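Serine/threonine-protein kinase PknI (Mycobacterium tuberculosis, PDB 5XLM) phosphorylates proteins on serine and threonine and slows mycobacterial growth within the infected host, this chain being its extracellular sensor domain. Local coordinates at residues A[131-136]-A[151-156]. Numbering follows the deposited sequence.
Sequences ATTQLL and VVTVHS
Gln-134 lies alongside Val-152, its CG and NE2 both resting on Val-152 CG1, the amide nitrogen at 3.6 Å. The two belong to an antiparallel beta hairpin, strands 131-140 and 146-154, within the all-beta extracellular sensor domain; strand 108-117 pairs with the outer side of the first strand and strand 165-174 with that of the second. Paired backbone bonds join Thr-133 to Thr-153 and Leu-135 to Val-151, while Thr-132 and Gln-134 face Val-154 and Val-152 as non-hydrogen-bonded pairs. On the Gln-134 face, Thr-132 OG1, turned between its own backbone N and carbonyl carbon (chi1 69°), hydrogen-bonds Val-116 O on the neighbouring strand and takes a weak bond from Gln-134 NE2. On the other face Leu-135 CD1 packs against Val-151 CB at 3.9 Å, and Thr-133 and Thr-153 run side by side. A water donates to Thr-133 O and hydrogen-bonds Thr-153 OG1, bridging the strands. Past the second strand's end, His-155 N still bonds Ala-131 O (2.8 Å). The poorly ordered His-155 side chain crosses that of Thr-133 at about a right angle, CE1 lying 3.4 Å from Thr-133 CG2, while ND1 gives a weak bond to Thr-153 O, which lies in the ring plane.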
loop_
_atom_site.group_PDB
_atom_site.type_symbol
_atom_site.label_atom_id
_atom_site.label_comp_id
_atom_site.label_asym_id
_atom_site.label_seq_id
_atom_site.Cartn_x
_atom_site.Cartn_y
_atom_site.Cartn_z
ATOM N N ALA A 131 -1.523 -19.352 7.640
ATOM C CA ALA A 131 -2.325 -18.496 6.776
ATOM C C ALA A 131 -2.672 -17.196 7.488
ATOM O O ALA A 131 -3.115 -17.208 8.641
ATOM C CB ALA A 131 -3.602 -19.218 6.348
ATOM N N THR A 132 -2.472 -16.074 6.799
ATOM C CA THR A 132 -2.756 -14.757 7.348
ATOM C C THR A 132 -3.566 -13.943 6.349
ATOM O O THR A 132 -3.676 -14.292 5.171
ATOM C CB THR A 132 -1.470 -13.986 7.696
ATOM O OG1 THR A 132 -0.787 -13.622 6.489
ATOM C CG2 THR A 132 -0.539 -14.829 8.554
ATOM N N THR A 133 -4.139 -12.849 6.840
ATOM C CA THR A 133 -4.720 -11.811 5.997
ATOM C C THR A 133 -3.873 -10.555 6.137
ATOM O O THR A 133 -3.620 -10.094 7.256
ATOM C CB THR A 133 -6.172 -11.512 6.377
ATOM O OG1 THR A 133 -6.220 -10.946 7.693
ATOM C CG2 THR A 133 -7.011 -12.779 6.338
ATOM N N GLN A 134 -3.428 -10.016 5.009
ATOM C CA GLN A 134 -2.569 -8.841 4.992
ATOM C C GLN A 134 -3.213 -7.749 4.153
ATOM O O GLN A 134 -3.711 -8.009 3.053
ATOM C CB GLN A 134 -1.179 -9.182 4.449
ATOM C CG GLN A 134 -0.545 -10.377 5.134
ATOM C CD GLN A 134 0.926 -10.535 4.804
ATOM O OE1 GLN A 134 1.488 -9.758 4.031
ATOM N NE2 GLN A 134 1.559 -11.545 5.394
ATOM N N LEU A 135 -3.211 -6.530 4.685
ATOM C CA LEU A 135 -3.762 -5.390 3.973
ATOM C C LEU A 135 -2.952 -4.151 4.316
ATOM O O LEU A 135 -2.254 -4.102 5.332
ATOM C CB LEU A 135 -5.248 -5.176 4.303
ATOM C CG LEU A 135 -5.704 -5.041 5.760
ATOM C CD1 LEU A 135 -5.494 -3.634 6.311
ATOM C CD2 LEU A 135 -7.166 -5.444 5.881
ATOM N N LEU A 136 -3.062 -3.145 3.455
ATOM C CA LEU A 136 -2.425 -1.852 3.658
ATOM C C LEU A 136 -3.500 -0.793 3.856
ATOM O O LEU A 136 -4.445 -0.705 3.066
ATOM C CB LEU A 136 -1.534 -1.484 2.471
ATOM C CG LEU A 136 -0.777 -0.162 2.595
ATOM C CD1 LEU A 136 0.142 -0.186 3.805
ATOM C CD2 LEU A 136 0.008 0.137 1.327
ATOM N N VAL A 151 -1.377 -4.371 8.125
ATOM C CA VAL A 151 -2.032 -5.171 9.154
ATOM C C VAL A 151 -2.011 -6.626 8.711
ATOM O O VAL A 151 -2.550 -6.968 7.650
ATOM C CB VAL A 151 -3.469 -4.696 9.418
ATOM C CG1 VAL A 151 -4.116 -5.546 10.497
ATOM C CG2 VAL A 151 -3.479 -3.226 9.815
ATOM N N VAL A 152 -1.397 -7.479 9.524
ATOM C CA VAL A 152 -1.270 -8.903 9.239
ATOM C C VAL A 152 -1.954 -9.662 10.367
ATOM O O VAL A 152 -1.432 -9.727 11.488
ATOM C CB VAL A 152 0.196 -9.330 9.097
ATOM C CG1 VAL A 152 0.282 -10.785 8.667
ATOM C CG2 VAL A 152 0.920 -8.425 8.110
ATOM N N THR A 153 -3.117 -10.239 10.076
ATOM C CA THR A 153 -3.887 -10.998 11.053
ATOM C C THR A 153 -3.677 -12.488 10.821
ATOM O O THR A 153 -3.896 -12.984 9.711
ATOM C CB THR A 153 -5.374 -10.651 10.962
ATOM O OG1 THR A 153 -5.532 -9.226 10.962
ATOM C CG2 THR A 153 -6.127 -11.231 12.148
ATOM N N VAL A 154 -3.266 -13.199 11.872
ATOM C CA VAL A 154 -2.883 -14.604 11.777
ATOM C C VAL A 154 -4.103 -15.491 11.991
ATOM O O VAL A 154 -4.939 -15.226 12.862
ATOM C CB VAL A 154 -1.775 -14.934 12.794
ATOM C CG1 VAL A 154 -1.368 -16.388 12.675
ATOM C CG2 VAL A 154 -0.578 -14.018 12.591
ATOM N N HIS A 155 -4.198 -16.559 11.194
ATOM C CA HIS A 155 -5.314 -17.498 11.260
ATOM C C HIS A 155 -4.869 -18.933 11.517
ATOM O O HIS A 155 -5.696 -19.848 11.435
ATOM C CB HIS A 155 -6.136 -17.439 9.968
ATOM C CG HIS A 155 -6.857 -16.143 9.766
ATOM N ND1 HIS A 155 -6.209 -14.927 9.729
ATOM C CD2 HIS A 155 -8.172 -15.874 9.588
ATOM C CE1 HIS A 155 -7.094 -13.965 9.541
ATOM N NE2 HIS A 155 -8.292 -14.513 9.451
ATOM N N SER A 156 -3.593 -19.158 11.818
ATOM C CA SER A 156 -3.090 -20.508 12.066
ATOM C C SER A 156 -1.834 -20.486 12.932
ATOM O O SER A 156 -1.453 -21.499 13.521
ATOM C CB SER A 156 -2.800 -21.227 10.746
ATOM O OG SER A 156 -3.983 -21.419 9.989
HETATM O O HOH W 1 -5.030 -7.959 8.468
#